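Local coordinates for protein endoglucanase EG-II (Hypocrea jecorina, PDB 3QR3) that probably hydrolyses internal beta-1,4-glucosidic bonds of cellulose, as an endo-1,4-beta-glucanase of glycosyl hydrolase family 5 with a TIM-barrel catalytic domain, at residues A[14-23]-A[105-113]; A[178-189]-A[213-221]. All blocks are in the same frame, centred on the assembly; numbering follows the deposited sequence.

Interaction 1: residues A[14-23]-A[105-113]; sequences DFGCTTDGTC and HNYARWNGG
Thr19 lies over the ring of Tyr107 where two loops of the TIM barrel meet, one following strand 5-11 and one following strand 99-104. Thr19 CA sits 3.6 Å from the centroid of the Tyr107 ring, almost on its normal, as a CH-pi contact. Thr19 CG2 reaches the CE2 and CZ end of the same face. Tyr107 CG stands anti to its carbonyl carbon (chi1 -53°), which lays the ring along residues 18-19. At its far end, Tyr107 OH is joined to Cys17 O through a water. The loop 14-23 is tied by the Cys17-Cys23 disulfide and by an Asx turn at Asp20. Asp20 OD1 accepts from Thr18 OG1 and Thr22 N on opposite faces of the carboxylate. Asp20 OD2 takes the Thr22 hydroxyl from above the plane. Gly21 CA packs 3.3 Å from Asn106 O, and Arg109 CB lies close by. Asp14 puts OD2 over one face of the His105 ring, while its OD1 is bonded to Gly12 N and His105 ND1 to Asp103. Two backbone hydrogen bonds cross between the loops. Gly112 N to Asp20 O (2.8 Å) is bent, 132° at the hydrogen. Asn111 N meets Gly21 O at 3.0 Å from above the carbonyl plane.

Interaction 2: residues A[178-189]-A[213-221]; sequences FISLPGNDWQSA and NLIFDVHKY. With SO4 (sulfate ion), chain D; SO4 (sulfate ion), chain C.
The His219 ring carries the Gln187 side chain over one face. Gln187 OE1 stands 3.2 Å above the ring plane, towards its rim, and Gln187 CB lies over the same ring as a CH-pi contact. The amide and ring planes are 40° apart. The Trp186 indole meets a sulfate, probably from the crystallisation liquor, at its edge: NE1 donates to sulfate O1 at 3.2 Å, in the ring plane. The ring of Phe178 is turned 73° from the Asn213 amide, with CE1 3.3 Å from Asn213 OD1. Leu181 CD1 touches both Phe216 CE1 and Leu214 CB. These three residues sit on neighbouring parallel strands of the TIM barrel, 179-182 and 214-219, linked in a beta-alpha-beta unit through helix 197-201. Trp186 and Gln187 follow the first strand. Four bonds make the parallel ladder: Ile179 N to Asn213 O, Ile215 N to Ile179 O, Leu181 N to Ile215 O, and Asp217 N to Leu181 O. Beyond it, His219 N bonds to Gln187 O and Ala189 N to His219 O. Asp217 has CG anti to the backbone N (chi1 -168°), which brings its carboxylate to Ser180. Ser180 OG donates to Asp217 OD2 at 2.7 Å, on the anti side. Asp217 OD1 is hydrogen-bonded to Thr259 OG1. Gln187 NE2 donates to Asp217 O at 2.9 Å and weakly to Asp217 OD1. Outside the segments, Glu149 N donates to Gln187 OE1, and Glu149 OE2 is hydrogen-bonded to His219 ND1.

Interaction 2 is buried and joins two neighbouring strands of the barrel wall with the turns that follow one of them. Interaction 1 is partly buried and joins loops that follow two other strands, 5-11 and 99-104. Their centres are about 17 Å apart. Interaction 2 rests on a parallel backbone ladder and a buried polar network. Interaction 1 has two backbone bonds across it and relies more on turns, a disulfide, water bridges and a threonine over a tyrosine ring. The two touch at Trp186, whose CZ3 is 3.7 Å from Thr19 CB and also 3.7 Å from Tyr107 CD2. The indole of segment 178-189 thus packs against both loops of interaction 1.

Interaction 1: residues A[14-23]-A[105-113]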
# COMPACT_ATOMS: atom_id res chain seq x y z
N ASP A 14 -7.50 -4.92 7.45
CA ASP A 14 -7.89 -5.60 6.22
C ASP A 14 -8.09 -7.10 6.41
O ASP A 14 -8.42 -7.81 5.46
CB ASP A 14 -6.81 -5.41 5.17
CG ASP A 14 -5.48 -5.94 5.62
OD1 ASP A 14 -5.13 -5.69 6.79
OD2 ASP A 14 -4.80 -6.63 4.84
N PHE A 15 -7.87 -7.61 7.62
CA PHE A 15 -8.10 -9.04 7.82
C PHE A 15 -9.57 -9.30 7.57
O PHE A 15 -10.42 -8.50 7.97
CB PHE A 15 -7.68 -9.48 9.22
CG PHE A 15 -6.19 -9.57 9.40
CD1 PHE A 15 -5.34 -9.01 8.46
CD2 PHE A 15 -5.64 -10.20 10.51
CE1 PHE A 15 -3.97 -9.08 8.61
CE2 PHE A 15 -4.26 -10.27 10.66
CZ PHE A 15 -3.43 -9.71 9.72
N GLY A 16 -9.87 -10.39 6.88
CA GLY A 16 -11.23 -10.67 6.48
C GLY A 16 -11.52 -10.25 5.04
O GLY A 16 -12.61 -10.51 4.55
N CYS A 17 -10.55 -9.61 4.38
CA CYS A 17 -10.71 -9.26 2.96
C CYS A 17 -10.14 -10.37 2.08
O CYS A 17 -9.02 -10.83 2.30
CB CYS A 17 -9.99 -7.95 2.65
SG CYS A 17 -10.65 -6.51 3.49
N THR A 18 -10.90 -10.78 1.08
CA THR A 18 -10.41 -11.78 0.13
C THR A 18 -10.28 -11.14 -1.26
O THR A 18 -10.69 -10.01 -1.46
CB THR A 18 -11.35 -12.99 0.10
OG1 THR A 18 -12.70 -12.54 0.09
CG2 THR A 18 -11.14 -13.84 1.34
N THR A 19 -9.70 -11.88 -2.21
CA THR A 19 -9.32 -11.30 -3.49
C THR A 19 -10.51 -10.98 -4.40
O THR A 19 -10.34 -10.39 -5.46
CB THR A 19 -8.32 -12.20 -4.24
OG1 THR A 19 -8.93 -13.47 -4.49
CG2 THR A 19 -7.07 -12.42 -3.38
N ASP A 20 -11.72 -11.37 -3.99
CA ASP A 20 -12.93 -11.04 -4.75
C ASP A 20 -13.51 -9.70 -4.31
O ASP A 20 -14.59 -9.30 -4.78
CB ASP A 20 -14.00 -12.12 -4.57
CG ASP A 20 -14.44 -12.26 -3.13
OD1 ASP A 20 -13.66 -11.86 -2.23
OD2 ASP A 20 -15.55 -12.78 -2.88
N GLY A 21 -12.83 -9.00 -3.41
CA GLY A 21 -13.35 -7.74 -2.91
C GLY A 21 -14.37 -7.88 -1.79
O GLY A 21 -15.03 -6.91 -1.41
N THR A 22 -14.53 -9.09 -1.26
CA THR A 22 -15.36 -9.26 -0.08
C THR A 22 -14.53 -9.04 1.17
O THR A 22 -13.55 -9.76 1.41
CB THR A 22 -15.99 -10.67 -0.00
OG1 THR A 22 -16.75 -10.91 -1.19
CG2 THR A 22 -16.92 -10.79 1.21
N CYS A 23 -14.91 -8.04 1.96
CA CYS A 23 -14.32 -7.85 3.28
C CYS A 23 -15.38 -8.09 4.36
O CYS A 23 -16.35 -7.35 4.46
CB CYS A 23 -13.75 -6.44 3.42
SG CYS A 23 -12.31 -6.10 2.35
N HIS A 105 -8.20 -2.01 0.56
CA HIS A 105 -7.69 -3.34 0.21
C HIS A 105 -8.78 -4.17 -0.48
O HIS A 105 -9.20 -5.20 0.04
CB HIS A 105 -7.19 -4.03 1.49
CG HIS A 105 -5.97 -4.88 1.28
ND1 HIS A 105 -4.72 -4.35 1.02
CD2 HIS A 105 -5.81 -6.22 1.31
CE1 HIS A 105 -3.85 -5.33 0.89
NE2 HIS A 105 -4.48 -6.48 1.07
N ASN A 106 -9.23 -3.74 -1.66
CA ASN A 106 -10.44 -4.33 -2.24
C ASN A 106 -10.38 -4.94 -3.65
O ASN A 106 -11.41 -5.36 -4.17
CB ASN A 106 -11.61 -3.36 -2.16
CG ASN A 106 -12.33 -3.45 -0.85
OD1 ASN A 106 -13.41 -4.04 -0.76
ND2 ASN A 106 -11.75 -2.86 0.19
N TYR A 107 -9.20 -4.98 -4.25
CA TYR A 107 -9.01 -5.65 -5.53
C TYR A 107 -9.97 -5.13 -6.61
O TYR A 107 -10.40 -5.88 -7.49
CB TYR A 107 -9.17 -7.17 -5.34
CG TYR A 107 -8.28 -7.71 -4.25
CD1 TYR A 107 -8.71 -7.73 -2.93
CD2 TYR A 107 -7.00 -8.17 -4.53
CE1 TYR A 107 -7.90 -8.21 -1.92
CE2 TYR A 107 -6.17 -8.66 -3.52
CZ TYR A 107 -6.63 -8.67 -2.22
OH TYR A 107 -5.84 -9.15 -1.20
N ALA A 108 -10.29 -3.84 -6.51
CA ALA A 108 -11.16 -3.14 -7.47
C ALA A 108 -12.58 -3.67 -7.44
O ALA A 108 -13.33 -3.53 -8.39
CB ALA A 108 -10.58 -3.21 -8.90
N ARG A 109 -12.95 -4.27 -6.31
CA ARG A 109 -14.21 -4.98 -6.21
C ARG A 109 -14.94 -4.70 -4.90
O ARG A 109 -14.34 -4.28 -3.91
CB ARG A 109 -13.97 -6.49 -6.34
CG ARG A 109 -13.71 -6.96 -7.77
CD ARG A 109 -13.23 -8.42 -7.76
NE ARG A 109 -13.06 -8.97 -9.11
CZ ARG A 109 -12.06 -8.67 -9.92
NH1 ARG A 109 -11.12 -7.81 -9.52
NH2 ARG A 109 -11.98 -9.23 -11.11
N TRP A 110 -16.25 -4.92 -4.92
CA TRP A 110 -17.04 -4.94 -3.70
C TRP A 110 -17.89 -6.20 -3.75
O TRP A 110 -18.76 -6.33 -4.61
CB TRP A 110 -17.88 -3.67 -3.62
CG TRP A 110 -18.96 -3.63 -2.56
CD1 TRP A 110 -20.20 -4.24 -2.60
CD2 TRP A 110 -18.94 -2.88 -1.33
NE1 TRP A 110 -20.92 -3.93 -1.47
CE2 TRP A 110 -20.17 -3.09 -0.68
CE3 TRP A 110 -17.98 -2.05 -0.73
CZ2 TRP A 110 -20.47 -2.52 0.56
CZ3 TRP A 110 -18.28 -1.47 0.51
CH2 TRP A 110 -19.52 -1.72 1.14
N ASN A 111 -17.60 -7.15 -2.86
CA ASN A 111 -18.34 -8.41 -2.81
C ASN A 111 -18.49 -9.09 -4.17
O ASN A 111 -19.57 -9.52 -4.55
CB ASN A 111 -19.72 -8.22 -2.15
CG ASN A 111 -19.61 -7.68 -0.73
OD1 ASN A 111 -18.55 -7.78 -0.11
ND2 ASN A 111 -20.69 -7.11 -0.22
N GLY A 112 -17.39 -9.18 -4.91
CA GLY A 112 -17.40 -9.88 -6.18
C GLY A 112 -17.72 -9.01 -7.39
O GLY A 112 -17.52 -9.45 -8.53
N GLY A 113 -18.21 -7.80 -7.17
CA GLY A 113 -18.56 -6.91 -8.27
C GLY A 113 -17.45 -5.90 -8.56
O GLY A 113 -16.91 -5.28 -7.65
O HOH W 1 -6.78 -9.70 1.12
O HOH W 2 -11.22 -7.62 -0.34

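Interaction 2: residues A[178-189]-A[213-221]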
# COMPACT_ATOMS: atom_id res chain seq x y z
N PHE A 178 0.44 13.06 -2.25
CA PHE A 178 0.67 12.00 -3.23
C PHE A 178 -0.60 11.16 -3.42
O PHE A 178 -1.34 10.89 -2.46
CB PHE A 178 1.80 11.06 -2.78
CG PHE A 178 3.18 11.66 -2.83
CD1 PHE A 178 3.75 12.04 -4.04
CD2 PHE A 178 3.92 11.82 -1.66
CE1 PHE A 178 5.02 12.58 -4.08
CE2 PHE A 178 5.19 12.36 -1.69
CZ PHE A 178 5.75 12.73 -2.90
N ILE A 179 -0.82 10.71 -4.65
CA ILE A 179 -1.92 9.80 -4.95
C ILE A 179 -1.38 8.63 -5.78
O ILE A 179 -0.66 8.84 -6.74
CB ILE A 179 -3.05 10.51 -5.74
CG1 ILE A 179 -3.58 11.71 -4.95
CG2 ILE A 179 -4.18 9.54 -6.03
CD1 ILE A 179 -4.62 12.53 -5.74
N SER A 180 -1.71 7.40 -5.39
CA SER A 180 -1.29 6.21 -6.12
C SER A 180 -2.16 5.95 -7.34
O SER A 180 -3.37 6.12 -7.28
CB SER A 180 -1.41 4.98 -5.22
OG SER A 180 -0.46 5.00 -4.18
N LEU A 181 -1.53 5.50 -8.42
CA LEU A 181 -2.25 5.00 -9.59
C LEU A 181 -1.97 3.50 -9.75
O LEU A 181 -0.89 3.11 -10.19
CB LEU A 181 -1.81 5.76 -10.85
CG LEU A 181 -1.86 7.30 -10.79
CD1 LEU A 181 -1.36 7.92 -12.09
CD2 LEU A 181 -3.27 7.79 -10.45
N PRO A 182 -2.94 2.64 -9.36
CA PRO A 182 -2.70 1.20 -9.45
C PRO A 182 -3.21 0.56 -10.74
O PRO A 182 -4.30 0.88 -11.21
CB PRO A 182 -3.48 0.66 -8.26
CG PRO A 182 -4.71 1.58 -8.23
CD PRO A 182 -4.22 2.95 -8.69
N GLY A 183 -2.43 -0.37 -11.30
CA GLY A 183 -2.78 -1.02 -12.54
C GLY A 183 -3.31 -2.44 -12.38
O GLY A 183 -3.55 -2.90 -11.26
N ASN A 184 -3.47 -3.13 -13.51
CA ASN A 184 -4.02 -4.48 -13.59
C ASN A 184 -3.03 -5.55 -13.13
O ASN A 184 -1.94 -5.24 -12.65
CB ASN A 184 -4.44 -4.77 -15.03
CG ASN A 184 -5.82 -5.39 -15.15
OD1 ASN A 184 -6.46 -5.77 -14.15
ND2 ASN A 184 -6.30 -5.49 -16.38
N ASP A 185 -3.41 -6.82 -13.29
CA ASP A 185 -2.53 -7.93 -12.93
C ASP A 185 -2.00 -7.85 -11.50
O ASP A 185 -0.82 -8.04 -11.25
CB ASP A 185 -1.37 -8.03 -13.92
CG ASP A 185 -1.77 -8.69 -15.23
OD1 ASP A 185 -2.03 -9.91 -15.24
OD2 ASP A 185 -1.83 -7.98 -16.25
N TRP A 186 -2.90 -7.56 -10.56
CA TRP A 186 -2.55 -7.49 -9.15
C TRP A 186 -1.44 -6.47 -8.92
O TRP A 186 -0.59 -6.64 -8.04
CB TRP A 186 -2.11 -8.87 -8.65
CG TRP A 186 -3.03 -9.98 -9.06
CD1 TRP A 186 -3.00 -10.68 -10.23
CD2 TRP A 186 -4.11 -10.54 -8.29
NE1 TRP A 186 -4.00 -11.63 -10.24
CE2 TRP A 186 -4.69 -11.56 -9.06
CE3 TRP A 186 -4.64 -10.26 -7.02
CZ2 TRP A 186 -5.78 -12.32 -8.61
CZ3 TRP A 186 -5.72 -11.01 -6.57
CH2 TRP A 186 -6.27 -12.03 -7.36
N GLN A 187 -1.45 -5.40 -9.71
CA GLN A 187 -0.43 -4.36 -9.60
C GLN A 187 1.00 -4.84 -9.88
O GLN A 187 1.96 -4.14 -9.55
CB GLN A 187 -0.46 -3.73 -8.22
CG GLN A 187 -1.60 -2.74 -8.02
CD GLN A 187 -1.50 -2.05 -6.67
OE1 GLN A 187 -2.12 -2.48 -5.70
NE2 GLN A 187 -0.69 -1.00 -6.59
N SER A 188 1.16 -5.99 -10.51
CA SER A 188 2.51 -6.51 -10.74
C SER A 188 3.40 -5.55 -11.52
O SER A 188 3.03 -5.08 -12.61
CB SER A 188 2.48 -7.86 -11.43
OG SER A 188 3.82 -8.23 -11.76
N ALA A 189 4.57 -5.28 -10.97
CA ALA A 189 5.56 -4.44 -11.63
C ALA A 189 6.00 -5.09 -12.95
O ALA A 189 6.39 -4.40 -13.89
CB ALA A 189 6.77 -4.20 -10.70
N ASN A 213 2.55 14.74 -8.51
CA ASN A 213 2.24 13.93 -7.32
C ASN A 213 1.32 12.74 -7.57
O ASN A 213 0.71 12.20 -6.64
CB ASN A 213 1.71 14.84 -6.20
CG ASN A 213 2.81 15.69 -5.59
OD1 ASN A 213 3.99 15.33 -5.64
ND2 ASN A 213 2.44 16.83 -5.02
N LEU A 214 1.24 12.32 -8.82
CA LEU A 214 0.47 11.14 -9.18
C LEU A 214 1.50 10.08 -9.48
O LEU A 214 2.23 10.16 -10.47
CB LEU A 214 -0.41 11.41 -10.41
CG LEU A 214 -1.44 12.55 -10.28
CD1 LEU A 214 -2.30 12.66 -11.55
CD2 LEU A 214 -2.33 12.37 -9.05
N ILE A 215 1.59 9.10 -8.59
CA ILE A 215 2.69 8.16 -8.59
C ILE A 215 2.19 6.78 -8.96
O ILE A 215 1.18 6.33 -8.43
CB ILE A 215 3.33 8.10 -7.18
CG1 ILE A 215 3.64 9.52 -6.68
CG2 ILE A 215 4.56 7.18 -7.18
CD1 ILE A 215 4.64 10.29 -7.58
N PHE A 216 2.88 6.11 -9.88
CA PHE A 216 2.47 4.76 -10.24
C PHE A 216 2.74 3.81 -9.07
O PHE A 216 3.80 3.84 -8.48
CB PHE A 216 3.16 4.29 -11.52
CG PHE A 216 2.79 5.12 -12.75
CD1 PHE A 216 1.48 5.17 -13.20
CD2 PHE A 216 3.76 5.83 -13.43
CE1 PHE A 216 1.14 5.93 -14.33
CE2 PHE A 216 3.44 6.59 -14.55
CZ PHE A 216 2.12 6.63 -15.00
N ASP A 217 1.76 2.98 -8.75
CA ASP A 217 1.84 2.12 -7.55
C ASP A 217 1.96 0.67 -8.01
O ASP A 217 1.02 0.13 -8.58
CB ASP A 217 0.55 2.31 -6.74
CG ASP A 217 0.62 1.72 -5.35
OD1 ASP A 217 1.29 0.69 -5.17
OD2 ASP A 217 -0.03 2.30 -4.43
N VAL A 218 3.11 0.04 -7.79
CA VAL A 218 3.28 -1.36 -8.18
C VAL A 218 3.58 -2.28 -7.00
O VAL A 218 4.00 -1.81 -5.94
CB VAL A 218 4.38 -1.55 -9.25
CG1 VAL A 218 3.96 -0.90 -10.57
CG2 VAL A 218 5.70 -1.01 -8.75
N HIS A 219 3.34 -3.58 -7.20
CA HIS A 219 3.66 -4.63 -6.25
C HIS A 219 4.57 -5.64 -6.93
O HIS A 219 4.51 -5.82 -8.14
CB HIS A 219 2.38 -5.36 -5.83
CG HIS A 219 1.49 -4.56 -4.94
ND1 HIS A 219 0.44 -5.12 -4.24
CD2 HIS A 219 1.50 -3.24 -4.62
CE1 HIS A 219 -0.17 -4.18 -3.54
NE2 HIS A 219 0.46 -3.03 -3.75
N LYS A 220 5.41 -6.33 -6.16
CA LYS A 220 6.18 -7.43 -6.73
C LYS A 220 6.71 -8.33 -5.64
O LYS A 220 7.34 -7.86 -4.68
CB LYS A 220 7.34 -6.91 -7.59
CG LYS A 220 7.87 -7.93 -8.61
CD LYS A 220 6.77 -8.35 -9.60
CE LYS A 220 7.28 -9.41 -10.58
NZ LYS A 220 7.66 -10.70 -9.92
N TYR A 221 6.46 -9.63 -5.78
CA TYR A 221 6.99 -10.62 -4.85
C TYR A 221 8.14 -11.39 -5.48
O TYR A 221 8.45 -11.22 -6.66
CB TYR A 221 5.87 -11.54 -4.32
CG TYR A 221 4.99 -10.77 -3.37
CD1 TYR A 221 5.40 -10.53 -2.06
CD2 TYR A 221 3.79 -10.22 -3.79
CE1 TYR A 221 4.62 -9.80 -1.19
CE2 TYR A 221 3.01 -9.48 -2.93
CZ TYR A 221 3.43 -9.28 -1.63
OH TYR A 221 2.66 -8.54 -0.77
S SO4 D . -3.98 -14.49 -12.45
O1 SO4 D . -5.19 -14.17 -11.68
O2 SO4 D . -4.34 -15.33 -13.58
O3 SO4 D . -3.39 -13.25 -12.94
O4 SO4 D . -3.03 -15.19 -11.59
S SO4 C . 4.79 -10.76 -14.02
O1 SO4 C . 3.75 -9.96 -13.41
O2 SO4 C . 4.77 -10.58 -15.48
O3 SO4 C . 6.09 -10.32 -13.51
O4 SO4 C . 4.57 -12.16 -13.69
O HOH W 3 0.15 -1.45 -10.82
O HOH W 4 -1.84 -0.46 -3.90